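PDB 4YXP: mRNA export factor from Human herpesvirus 1, which regulates viral gene expression, inhibits host splicing and mediates nuclear export of intronless viral mRNAs, working as a homodimer whose intertwined folded domain is modelled here. Local coordinates for residues W75-L78 with V79-P83; A96-A99 with K100-D104; R108-N111 with F112-L116; L123-C126 with K127-I130; A189-V192 with F193-A197. All blocks are in the same frame, centred on the assembly; numbering follows the deposited sequence.

How the contacts relate
Contacts 1 to 4 follow one another along three consecutive helices, 75-91, 93-109 and 112-132, and contact 5 lies on helix 188-204. Contact 2 sits midway along helix 93-109. Contact 3, the turn from that helix into the next, is about 17 Å from contact 2 between centres. Contact 4 lies farther along helix 112-132 and joins two others: M128 CG reaches L78 O of contact 1 at 3.5 Å, and L123 CD1 meets F191 CE2 of contact 5 at 3.8 Å. Contact 5 lies nearest the metal, the side chain of A189 being about 12 Å from the zinc ion held by C163, H242, C246 and C251. All five touch the second subunit.

Contact 1 (W75-L78 with V79-P83); sequences WETL and VAHGP
The indole of W75 carries one methyl of V79 on a face: CG2 stands 3.7 Å from the centroid of the six-membered ring and 23° off its normal, a CH-pi contact displaced toward the rim. The nearest ring atom is W75 CE2, 3.4 Å from V79 CG2. K127 of helix 112-132 makes a cation-pi contact with the same indole. The second flat group, the imidazole of H81, has the carbonyl oxygen of T77 set obliquely to its ring, while its ND1 lies 3.8 Å from the methyl CG2 of T77.

Torsions explain the first pairing. W75 turns CG anti to its own nitrogen (chi1 168°), which swings the indole along the helix toward V79, and V79 in turn places CG2 beside its backbone nitrogen, on the side of the preceding turn. Backbone bonds fix the spacing: V79 N donates to W75 O at 3.0 Å, and H81 N to T77 O at 2.8 Å. G82 N closes the last of these turns on L78 O, before P83, whose nitrogen has no hydrogen to give, kinks the helix.

L78 faces A124 of helix 112-132 and F269 of the second subunit, and W75 packs on S273 of that subunit. This is an i to i+4 aromatic-aliphatic pairing in the first turns of helix 75-91, at the dimer interface.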
loop_
_atom_site.group_PDB
_atom_site.type_symbol
_atom_site.label_atom_id
_atom_site.label_comp_id
_atom_site.label_asym_id
_atom_site.label_seq_id
_atom_site.Cartn_x
_atom_site.Cartn_y
_atom_site.Cartn_z
ATOM N N TRP B 75 26.205 0.668 -11.739
ATOM C CA TRP B 75 25.998 -0.685 -12.241
ATOM C C TRP B 75 27.308 -1.475 -12.174
ATOM O O TRP B 75 27.317 -2.657 -11.836
ATOM C CB TRP B 75 25.468 -0.654 -13.675
ATOM C CG TRP B 75 25.509 -1.985 -14.358
ATOM C CD1 TRP B 75 26.267 -2.329 -15.442
ATOM C CD2 TRP B 75 24.770 -3.158 -13.997
ATOM N NE1 TRP B 75 26.041 -3.641 -15.780
ATOM C CE2 TRP B 75 25.128 -4.173 -14.907
ATOM C CE3 TRP B 75 23.842 -3.450 -12.993
ATOM C CZ2 TRP B 75 24.587 -5.455 -14.845
ATOM C CZ3 TRP B 75 23.308 -4.722 -12.935
ATOM C CH2 TRP B 75 23.682 -5.708 -13.855
ATOM N N GLU B 76 28.413 -0.807 -12.489
ATOM C CA GLU B 76 29.725 -1.456 -12.495
ATOM C C GLU B 76 30.113 -1.925 -11.091
ATOM O O GLU B 76 30.675 -3.007 -10.922
ATOM C CB GLU B 76 30.792 -0.505 -13.050
ATOM C CG GLU B 76 30.740 -0.315 -14.567
ATOM C CD GLU B 76 29.499 0.432 -15.039
ATOM O OE1 GLU B 76 28.957 1.255 -14.267
ATOM O OE2 GLU B 76 29.065 0.195 -16.187
ATOM N N THR B 77 29.807 -1.111 -10.089
ATOM C CA THR B 77 30.100 -1.457 -8.700
ATOM C C THR B 77 29.221 -2.616 -8.229
ATOM O O THR B 77 29.681 -3.500 -7.502
ATOM C CB THR B 77 29.901 -0.237 -7.767
ATOM O OG1 THR B 77 30.871 0.767 -8.085
ATOM C CG2 THR B 77 30.051 -0.626 -6.296
ATOM N N LEU B 78 27.957 -2.616 -8.640
ATOM C CA LEU B 78 27.043 -3.688 -8.267
ATOM C C LEU B 78 27.516 -5.011 -8.872
ATOM O O LEU B 78 27.438 -6.065 -8.239
ATOM C CB LEU B 78 25.616 -3.357 -8.720
ATOM C CG LEU B 78 24.509 -4.367 -8.395
ATOM C CD1 LEU B 78 24.424 -4.662 -6.906
ATOM C CD2 LEU B 78 23.173 -3.847 -8.900
ATOM N N VAL B 79 28.016 -4.957 -10.098
ATOM C CA VAL B 79 28.510 -6.161 -10.751
ATOM C C VAL B 79 29.720 -6.684 -9.980
ATOM O O VAL B 79 29.873 -7.891 -9.789
ATOM C CB VAL B 79 28.843 -5.890 -12.237
ATOM C CG1 VAL B 79 29.707 -6.996 -12.828
ATOM C CG2 VAL B 79 27.552 -5.756 -13.039
ATOM N N ALA B 80 30.567 -5.770 -9.520
ATOM C CA ALA B 80 31.800 -6.150 -8.837
ATOM C C ALA B 80 31.540 -6.665 -7.418
ATOM O O ALA B 80 32.110 -7.675 -7.000
ATOM C CB ALA B 80 32.756 -4.969 -8.796
ATOM N N HIS B 81 30.673 -5.974 -6.685
ATOM C CA HIS B 81 30.463 -6.256 -5.266
ATOM C C HIS B 81 29.239 -7.122 -4.990
ATOM O O HIS B 81 29.070 -7.620 -3.876
ATOM C CB HIS B 81 30.338 -4.945 -4.490
ATOM C CG HIS B 81 31.609 -4.168 -4.405
ATOM N ND1 HIS B 81 31.708 -2.961 -3.750
ATOM C CD2 HIS B 81 32.853 -4.426 -4.892
ATOM C CE1 HIS B 81 32.947 -2.506 -3.835
ATOM N NE2 HIS B 81 33.657 -3.386 -4.526
ATOM N N GLY B 82 28.387 -7.295 -5.995
ATOM C CA GLY B 82 27.178 -8.089 -5.844
ATOM C C GLY B 82 27.402 -9.498 -5.312
ATOM O O GLY B 82 26.747 -9.912 -4.355
ATOM N N PRO B 83 28.318 -10.253 -5.937
ATOM C CA PRO B 83 28.569 -11.631 -5.496
ATOM C C PRO B 83 28.897 -11.753 -4.007
ATOM O O PRO B 83 28.517 -12.743 -3.383
ATOM C CB PRO B 83 29.758 -12.054 -6.361
ATOM C CG PRO B 83 29.576 -11.272 -7.617
ATOM C CD PRO B 83 29.055 -9.934 -7.171
#

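Contact 2 (A96-A99 with K100-D104); sequences ASTA and KAMRD
Apolar contact between side chains comes down to T98 and M102, one turn apart, lying side by side and pointing the same way. The methyl CG2 of T98 meets the terminal methyl CE of M102 at 3.7 Å. M102 runs straight through chi2 and then folds at chi3 (-57°), so its end turns back toward the earlier turn, where CE also comes within 3.6 Å of T98 O. Both side chains pack on F43 from a loop, and T98 touches L253 of the second subunit.

Backbone hydrogen bonds supply the regular part. Four successive i to i+4 bonds run through the two segments, beginning with K100 N to A96 O and ending with R103 N to A99 O, the last of them 2.9 Å long. Beside them, the methyl of A99 packs against Y268 of the second subunit and also meets F48 of a loop in its own chain.

Polar side chains look elsewhere. S97 OG and T98 OG1 both bond back to R94 O, K100 NZ reaches P138 O, and R103 stretches out to a salt bridge with E121 and a hydrogen bond to G266 O of the second subunit. Here, then, is a regular stretch of alpha-helix 93-109, with apolar groups and an arginine turned to the dimer partner.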
loop_
_atom_site.group_PDB
_atom_site.type_symbol
_atom_site.label_atom_id
_atom_site.label_comp_id
_atom_site.label_asym_id
_atom_site.label_seq_id
_atom_site.Cartn_x
_atom_site.Cartn_y
_atom_site.Cartn_z
ATOM N N ALA B 96 19.304 -14.157 7.300
ATOM C CA ALA B 96 18.626 -13.794 6.059
ATOM C C ALA B 96 17.109 -13.764 6.229
ATOM O O ALA B 96 16.441 -12.902 5.663
ATOM C CB ALA B 96 19.005 -14.758 4.944
ATOM N N SER B 97 16.567 -14.705 6.996
ATOM C CA SER B 97 15.125 -14.756 7.222
ATOM C C SER B 97 14.687 -13.539 8.034
ATOM O O SER B 97 13.655 -12.926 7.751
ATOM C CB SER B 97 14.723 -16.050 7.940
ATOM O OG SER B 97 15.072 -16.013 9.312
ATOM N N THR B 98 15.481 -13.198 9.043
ATOM C CA THR B 98 15.271 -11.982 9.820
ATOM C C THR B 98 15.271 -10.756 8.907
ATOM O O THR B 98 14.342 -9.945 8.940
ATOM C CB THR B 98 16.357 -11.825 10.910
ATOM O OG1 THR B 98 16.292 -12.933 11.815
ATOM C CG2 THR B 98 16.172 -10.537 11.690
ATOM N N ALA B 99 16.311 -10.629 8.085
ATOM C CA ALA B 99 16.436 -9.494 7.169
ATOM C C ALA B 99 15.244 -9.407 6.219
ATOM O O ALA B 99 14.717 -8.321 5.956
ATOM C CB ALA B 99 17.727 -9.596 6.379
ATOM N N LYS B 100 14.830 -10.558 5.706
ATOM C CA LYS B 100 13.727 -10.637 4.756
ATOM C C LYS B 100 12.424 -10.151 5.392
ATOM O O LYS B 100 11.653 -9.423 4.765
ATOM C CB LYS B 100 13.590 -12.079 4.252
ATOM C CG LYS B 100 12.483 -12.331 3.241
ATOM C CD LYS B 100 12.645 -13.716 2.619
ATOM C CE LYS B 100 11.321 -14.451 2.477
ATOM N NZ LYS B 100 11.472 -15.706 1.681
ATOM N N ALA B 101 12.187 -10.543 6.640
ATOM C CA ALA B 101 10.984 -10.131 7.356
ATOM C C ALA B 101 10.937 -8.618 7.548
ATOM O O ALA B 101 9.884 -8.000 7.392
ATOM C CB ALA B 101 10.907 -10.832 8.703
ATOM N N MET B 102 12.076 -8.024 7.888
ATOM C CA MET B 102 12.143 -6.583 8.108
ATOM C C MET B 102 12.016 -5.810 6.797
ATOM O O MET B 102 11.307 -4.805 6.726
ATOM C CB MET B 102 13.447 -6.209 8.816
ATOM C CG MET B 102 13.362 -6.262 10.345
ATOM S SD MET B 102 14.932 -5.849 11.138
ATOM C CE MET B 102 15.998 -7.065 10.404
ATOM N N ARG B 103 12.690 -6.282 5.756
ATOM C CA ARG B 103 12.615 -5.626 4.453
ATOM C C ARG B 103 11.185 -5.640 3.922
ATOM O O ARG B 103 10.751 -4.703 3.251
ATOM C CB ARG B 103 13.549 -6.301 3.449
ATOM C CG ARG B 103 13.460 -5.721 2.030
ATOM C CD ARG B 103 14.439 -6.402 1.083
ATOM N NE ARG B 103 14.240 -5.995 -0.308
ATOM C CZ ARG B 103 14.864 -4.982 -0.901
ATOM N NH1 ARG B 103 15.750 -4.244 -0.238
ATOM N NH2 ARG B 103 14.598 -4.702 -2.171
ATOM N N ASP B 104 10.456 -6.711 4.218
ATOM C CA ASP B 104 9.093 -6.852 3.735
ATOM C C ASP B 104 8.232 -5.740 4.320
ATOM O O ASP B 104 7.422 -5.141 3.613
ATOM C CB ASP B 104 8.528 -8.226 4.097
ATOM C CG ASP B 104 7.315 -8.595 3.262
ATOM O OD1 ASP B 104 7.490 -9.198 2.182
ATOM O OD2 ASP B 104 6.187 -8.279 3.679
#

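Contact 3 (R108-N111 with F112-L116); sequences RQEN and FIEAL
A capping box starts helix 112-132, with N111 at the N-cap and E114 three residues on. N111 OD1 accepts from E114 N at 2.8 Å, almost head-on to the amide oxygen (C=O...N angle 174°). In return, E114 OE1 accepts from N111 N at 3.0 Å, met on its anti side and 26° out of the carboxylate plane. The asparagine reaches its donor because CG sits between backbone nitrogen and carbonyl carbon (chi1 68°), curling the amide over the first turn. Its plane stacks roughly parallel on the E114 carboxylate, although the two side chains cross at about a right angle. The first full helical bond follows, A115 N to N111 O.

E110 approaches E114 from the preceding loop, CB against CB at 3.7 Å. Their carboxylates stay apart, OE2 of E110 being 4.7 Å from OE1 of E114, and the neighbouring negative charge could raise the pKa of either group. Water bridges the region twice: one links Q109 NE2 to E114 OE1, the other donates to E110 OE2 and to E114 O at 2.8 Å. E110 OE1 bonds to S118, one turn beyond E114.

F112 and A115 pack on helix 146-167, and E110 touches K267 of the second subunit. Reciprocal side-chain and backbone bonds of this sort are the classic N-terminal stop signal, here where helix 93-109 gives way to helix 112-132.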
loop_
_atom_site.group_PDB
_atom_site.type_symbol
_atom_site.label_atom_id
_atom_site.label_comp_id
_atom_site.label_asym_id
_atom_site.label_seq_id
_atom_site.Cartn_x
_atom_site.Cartn_y
_atom_site.Cartn_z
ATOM N N ARG B 108 6.543 -2.370 2.286
ATOM C CA ARG B 108 5.091 -2.228 2.317
ATOM C C ARG B 108 4.646 -0.871 2.873
ATOM O O ARG B 108 3.465 -0.516 2.773
ATOM C CB ARG B 108 4.472 -3.381 3.122
ATOM C CG ARG B 108 4.466 -4.681 2.325
ATOM C CD ARG B 108 4.000 -5.912 3.085
ATOM N NE ARG B 108 4.182 -7.100 2.252
ATOM C CZ ARG B 108 3.324 -7.528 1.331
ATOM N NH1 ARG B 108 2.176 -6.895 1.128
ATOM N NH2 ARG B 108 3.607 -8.610 0.618
ATOM N N GLN B 109 5.580 -0.100 3.431
ATOM C CA GLN B 109 5.245 1.228 3.956
ATOM C C GLN B 109 6.040 2.365 3.301
ATOM O O GLN B 109 5.940 3.515 3.727
ATOM C CB GLN B 109 5.447 1.265 5.479
ATOM C CG GLN B 109 6.872 1.016 5.962
ATOM C CD GLN B 109 7.758 2.248 5.888
ATOM O OE1 GLN B 109 7.566 3.212 6.629
ATOM N NE2 GLN B 109 8.739 2.218 4.993
ATOM N N GLU B 110 6.815 2.052 2.264
ATOM C CA GLU B 110 7.600 3.075 1.562
ATOM C C GLU B 110 6.722 4.043 0.774
ATOM O O GLU B 110 5.634 3.675 0.329
ATOM C CB GLU B 110 8.605 2.416 0.604
ATOM C CG GLU B 110 9.843 1.884 1.281
ATOM C CD GLU B 110 10.864 1.335 0.298
ATOM O OE1 GLU B 110 10.458 0.690 -0.696
ATOM O OE2 GLU B 110 12.073 1.551 0.526
ATOM N N ASN B 111 7.196 5.277 0.595
ATOM C CA ASN B 111 6.469 6.253 -0.222
ATOM C C ASN B 111 6.723 5.947 -1.698
ATOM O O ASN B 111 7.482 5.032 -2.018
ATOM C CB ASN B 111 6.862 7.696 0.140
ATOM C CG ASN B 111 8.297 8.055 -0.239
ATOM O OD1 ASN B 111 8.885 7.491 -1.156
ATOM N ND2 ASN B 111 8.856 9.026 0.474
ATOM N N PHE B 112 6.085 6.690 -2.598
ATOM C CA PHE B 112 6.073 6.295 -4.005
ATOM C C PHE B 112 7.470 6.264 -4.629
ATOM O O PHE B 112 7.814 5.309 -5.321
ATOM C CB PHE B 112 5.170 7.220 -4.822
ATOM C CG PHE B 112 5.106 6.859 -6.279
ATOM C CD1 PHE B 112 4.642 5.613 -6.674
ATOM C CD2 PHE B 112 5.517 7.754 -7.251
ATOM C CE1 PHE B 112 4.583 5.271 -8.016
ATOM C CE2 PHE B 112 5.461 7.417 -8.595
ATOM C CZ PHE B 112 4.995 6.176 -8.978
ATOM N N ILE B 113 8.271 7.299 -4.394
ATOM C CA ILE B 113 9.615 7.350 -4.961
ATOM C C ILE B 113 10.466 6.227 -4.375
ATOM O O ILE B 113 11.252 5.597 -5.087
ATOM C CB ILE B 113 10.274 8.726 -4.724
ATOM C CG1 ILE B 113 9.467 9.835 -5.403
ATOM C CG2 ILE B 113 11.722 8.733 -5.240
ATOM C CD1 ILE B 113 9.355 9.705 -6.918
ATOM N N GLU B 114 10.315 5.976 -3.080
ATOM C CA GLU B 114 11.051 4.893 -2.437
ATOM C C GLU B 114 10.658 3.544 -3.033
ATOM O O GLU B 114 11.509 2.680 -3.247
ATOM C CB GLU B 114 10.806 4.901 -0.927
ATOM C CG GLU B 114 11.490 6.051 -0.203
ATOM C CD GLU B 114 11.061 6.179 1.250
ATOM O OE1 GLU B 114 9.990 5.646 1.623
ATOM O OE2 GLU B 114 11.797 6.820 2.023
ATOM N N ALA B 115 9.370 3.370 -3.313
ATOM C CA ALA B 115 8.880 2.133 -3.912
ATOM C C ALA B 115 9.499 1.906 -5.295
ATOM O O ALA B 115 9.898 0.785 -5.631
ATOM C CB ALA B 115 7.356 2.156 -4.009
ATOM N N LEU B 116 9.573 2.967 -6.094
ATOM C CA LEU B 116 10.185 2.878 -7.415
ATOM C C LEU B 116 11.633 2.425 -7.286
ATOM O O LEU B 116 12.096 1.567 -8.041
ATOM C CB LEU B 116 10.117 4.223 -8.142
ATOM C CG LEU B 116 8.724 4.733 -8.525
ATOM C CD1 LEU B 116 8.820 6.112 -9.159
ATOM C CD2 LEU B 116 8.026 3.764 -9.467
HETATM O O HOH W 1 10.403 4.709 4.274
HETATM O O HOH W 2 13.480 2.478 -1.306
#

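Contact 4 (L123-C126 with K127-I130); sequences LAWC and KMCI
W125 and M128 form the tight part of this contact. The methionine methyl CE sits over one face of the indole, 3.5 Å from the centroid of the six-membered ring, with CZ3 of W125 nearest to CE at 3.3 Å. M128 SD stands farther above that face, 5.2 Å from the same centroid, in a Met-aromatic contact. Bends at chi2 (-82°) and chi3 (-63°) fold the methionine chain so that its methyl turns in to the ring. C129 SG lies over the five-membered ring on the same face, 4.2 Å from its centroid, a sulfur-aromatic contact. The backbone beneath is regular, C129 N bonding to W125 O and I130 N to C126 O, both at 3.0 Å.

The looser, partly exposed side belongs to K127. Its chain runs fully extended away from the preceding turn, bonding NZ to Y226 O.

W125 NE1 donates to D140 OD2, so the indole's polar edge is satisfied within the buried setting, and F269 of the second subunit also packs on W125. Chemically, two polarisable sulfur side chains share one pi face while the N-H is fixed by an acidic partner, which should limit rotation of the indole.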
loop_
_atom_site.group_PDB
_atom_site.type_symbol
_atom_site.label_atom_id
_atom_site.label_comp_id
_atom_site.label_asym_id
_atom_site.label_seq_id
_atom_site.Cartn_x
_atom_site.Cartn_y
_atom_site.Cartn_z
ATOM N N LEU B 123 15.161 -5.532 -9.474
ATOM C CA LEU B 123 15.462 -5.949 -10.839
ATOM C C LEU B 123 16.950 -5.827 -11.176
ATOM O O LEU B 123 17.487 -6.651 -11.919
ATOM C CB LEU B 123 14.625 -5.140 -11.835
ATOM C CG LEU B 123 13.101 -5.336 -11.756
ATOM C CD1 LEU B 123 12.418 -4.665 -12.935
ATOM C CD2 LEU B 123 12.711 -6.809 -11.694
ATOM N N ALA B 124 17.625 -4.817 -10.634
ATOM C CA ALA B 124 19.062 -4.687 -10.869
ATOM C C ALA B 124 19.813 -5.826 -10.181
ATOM O O ALA B 124 20.806 -6.338 -10.707
ATOM C CB ALA B 124 19.569 -3.340 -10.382
ATOM N N TRP B 125 19.330 -6.222 -9.007
ATOM C CA TRP B 125 19.889 -7.367 -8.287
ATOM C C TRP B 125 19.741 -8.633 -9.123
ATOM O O TRP B 125 20.685 -9.412 -9.262
ATOM C CB TRP B 125 19.198 -7.532 -6.929
ATOM C CG TRP B 125 19.697 -8.688 -6.104
ATOM C CD1 TRP B 125 19.052 -9.870 -5.871
ATOM C CD2 TRP B 125 20.942 -8.762 -5.394
ATOM N NE1 TRP B 125 19.820 -10.676 -5.061
ATOM C CE2 TRP B 125 20.983 -10.019 -4.755
ATOM C CE3 TRP B 125 22.024 -7.890 -5.238
ATOM C CZ2 TRP B 125 22.067 -10.425 -3.976
ATOM C CZ3 TRP B 125 23.099 -8.296 -4.462
ATOM C CH2 TRP B 125 23.111 -9.551 -3.843
ATOM N N CYS B 126 18.554 -8.832 -9.690
ATOM C CA CYS B 126 18.315 -9.967 -10.573
ATOM C C CYS B 126 19.235 -9.915 -11.789
ATOM O O CYS B 126 19.757 -10.940 -12.226
ATOM C CB CYS B 126 16.855 -10.006 -11.027
ATOM S SG CYS B 126 15.705 -10.524 -9.742
ATOM N N LYS B 127 19.433 -8.720 -12.339
ATOM C CA LYS B 127 20.260 -8.580 -13.530
ATOM C C LYS B 127 21.717 -8.895 -13.201
ATOM O O LYS B 127 22.448 -9.440 -14.031
ATOM C CB LYS B 127 20.147 -7.174 -14.129
ATOM C CG LYS B 127 20.793 -7.084 -15.506
ATOM C CD LYS B 127 20.707 -5.702 -16.128
ATOM C CE LYS B 127 21.424 -5.691 -17.476
ATOM N NZ LYS B 127 21.302 -4.397 -18.197
ATOM N N MET B 128 22.131 -8.554 -11.986
ATOM C CA MET B 128 23.489 -8.842 -11.539
ATOM C C MET B 128 23.686 -10.349 -11.383
ATOM O O MET B 128 24.717 -10.892 -11.787
ATOM C CB MET B 128 23.781 -8.111 -10.224
ATOM C CG MET B 128 25.166 -8.388 -9.634
ATOM S SD MET B 128 25.269 -9.918 -8.677
ATOM C CE MET B 128 24.135 -9.575 -7.334
ATOM N N CYS B 129 22.697 -11.026 -10.805
ATOM C CA CYS B 129 22.763 -12.478 -10.635
ATOM C C CYS B 129 22.881 -13.167 -11.990
ATOM O O CYS B 129 23.688 -14.085 -12.170
ATOM C CB CYS B 129 21.527 -12.999 -9.893
ATOM S SG CYS B 129 21.446 -12.578 -8.128
ATOM N N ILE B 130 22.063 -12.718 -12.937
ATOM C CA ILE B 130 22.050 -13.273 -14.284
ATOM C C ILE B 130 23.398 -13.055 -14.960
ATOM O O ILE B 130 23.922 -13.953 -15.619
ATOM C CB ILE B 130 20.898 -12.657 -15.110
ATOM C CG1 ILE B 130 19.557 -13.161 -14.571
ATOM C CG2 ILE B 130 21.045 -12.989 -16.600
ATOM C CD1 ILE B 130 18.339 -12.525 -15.209
#

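Contact 5 (A189-V192 with F193-A197); sequences ASFV and FVILA
F191 places CG anti to its backbone nitrogen (chi1 171°), while I195 places CG1 beside its own nitrogen (chi1 -65°); the two choices bring the isoleucine methylene over a face of the phenyl ring. I195 CG1 lies 4.0 Å from the ring centroid, 26° off the normal and displaced toward the rim, a CH-pi contact. The closest ring atom to that carbon is F191 CE1, at 3.6 Å.

One step round the helix, V192 and L196 lie side by side and point the same way, CG1 of the valine 3.9 Å from CD1 of the leucine. F193 turns its ring back along the helix, so that A189 O meets it at the edge, in the ring plane, with CD2 of F193 3.2 Å from that oxygen. The same carbonyl accepts the backbone bond from F193 N at 3.1 Å. V194 N and I195 N close further turns on S190 O and F191 O. S190 OG is occupied by D187 and by the backbone nitrogen of K186, just ahead of the helix.

Both segments lie in the CHC2-type zinc finger, 163-251, the side chain of A189 about 12 Å from the zinc ion and outside its first shell. All eight touching residues are buried. F191, I195 and L196 gather round L123 of helix 112-132, with L16 of the second subunit also against F191. F193 enters between L161 of helix 146-167 and C177 of helix 173-179. V194 rests on L176 of helix 173-179, so helix 188-204 packs against helices 112-132, 146-167 and 173-179 in a fold without strands.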
loop_
_atom_site.group_PDB
_atom_site.type_symbol
_atom_site.label_atom_id
_atom_site.label_comp_id
_atom_site.label_asym_id
_atom_site.label_seq_id
_atom_site.Cartn_x
_atom_site.Cartn_y
_atom_site.Cartn_z
ATOM N N ALA B 189 4.738 0.223 -17.811
ATOM C CA ALA B 189 3.809 -0.134 -16.748
ATOM C C ALA B 189 3.558 -1.636 -16.743
ATOM O O ALA B 189 3.661 -2.284 -15.700
ATOM C CB ALA B 189 2.500 0.622 -16.895
ATOM N N SER B 190 3.231 -2.192 -17.905
ATOM C CA SER B 190 2.970 -3.624 -17.996
ATOM C C SER B 190 4.249 -4.423 -17.735
ATOM O O SER B 190 4.194 -5.518 -17.181
ATOM C CB SER B 190 2.374 -3.986 -19.362
ATOM O OG SER B 190 3.161 -3.505 -20.433
ATOM N N PHE B 191 5.398 -3.875 -18.120
ATOM C CA PHE B 191 6.673 -4.536 -17.825
ATOM C C PHE B 191 6.866 -4.694 -16.322
ATOM O O PHE B 191 7.103 -5.798 -15.822
ATOM C CB PHE B 191 7.857 -3.758 -18.408
ATOM C CG PHE B 191 9.195 -4.277 -17.949
ATOM C CD1 PHE B 191 9.758 -5.395 -18.542
ATOM C CD2 PHE B 191 9.875 -3.661 -16.913
ATOM C CE1 PHE B 191 10.982 -5.885 -18.114
ATOM C CE2 PHE B 191 11.101 -4.146 -16.479
ATOM C CZ PHE B 191 11.653 -5.259 -17.079
ATOM N N VAL B 192 6.769 -3.582 -15.603
ATOM C CA VAL B 192 7.011 -3.582 -14.168
ATOM C C VAL B 192 6.067 -4.550 -13.453
ATOM O O VAL B 192 6.492 -5.345 -12.621
ATOM C CB VAL B 192 6.880 -2.155 -13.592
ATOM C CG1 VAL B 192 6.892 -2.173 -12.064
ATOM C CG2 VAL B 192 8.010 -1.276 -14.110
ATOM N N PHE B 193 4.785 -4.499 -13.774
ATOM C CA PHE B 193 3.831 -5.282 -13.002
ATOM C C PHE B 193 3.816 -6.757 -13.406
ATOM O O PHE B 193 3.688 -7.624 -12.545
ATOM C CB PHE B 193 2.442 -4.648 -13.109
ATOM C CG PHE B 193 2.281 -3.464 -12.206
ATOM C CD1 PHE B 193 1.974 -3.643 -10.868
ATOM C CD2 PHE B 193 2.497 -2.178 -12.674
ATOM C CE1 PHE B 193 1.851 -2.556 -10.019
ATOM C CE2 PHE B 193 2.379 -1.089 -11.830
ATOM C CZ PHE B 193 2.054 -1.278 -10.502
ATOM N N VAL B 194 3.994 -7.052 -14.688
ATOM C CA VAL B 194 4.031 -8.440 -15.136
ATOM C C VAL B 194 5.287 -9.141 -14.595
ATOM O O VAL B 194 5.217 -10.268 -14.100
ATOM C CB VAL B 194 3.966 -8.534 -16.672
ATOM C CG1 VAL B 194 4.232 -9.966 -17.145
ATOM C CG2 VAL B 194 2.607 -8.072 -17.167
ATOM N N ILE B 195 6.433 -8.478 -14.687
ATOM C CA ILE B 195 7.684 -9.092 -14.246
ATOM C C ILE B 195 7.671 -9.305 -12.735
ATOM O O ILE B 195 7.999 -10.389 -12.255
ATOM C CB ILE B 195 8.900 -8.253 -14.682
ATOM C CG1 ILE B 195 9.017 -8.239 -16.209
ATOM C CG2 ILE B 195 10.190 -8.794 -14.060
ATOM C CD1 ILE B 195 9.189 -9.618 -16.851
ATOM N N LEU B 196 7.295 -8.281 -11.980
ATOM C CA LEU B 196 7.230 -8.412 -10.529
ATOM C C LEU B 196 6.219 -9.487 -10.121
ATOM O O LEU B 196 6.459 -10.239 -9.178
ATOM C CB LEU B 196 6.868 -7.077 -9.872
ATOM C CG LEU B 196 7.900 -5.948 -9.938
ATOM C CD1 LEU B 196 7.411 -4.759 -9.127
ATOM C CD2 LEU B 196 9.273 -6.395 -9.448
ATOM N N ALA B 197 5.094 -9.563 -10.826
ATOM C CA ALA B 197 4.074 -10.561 -10.510
ATOM C C ALA B 197 4.596 -11.971 -10.776
ATOM O O ALA B 197 4.345 -12.890 -9.996
ATOM C CB ALA B 197 2.806 -10.309 -11.309
#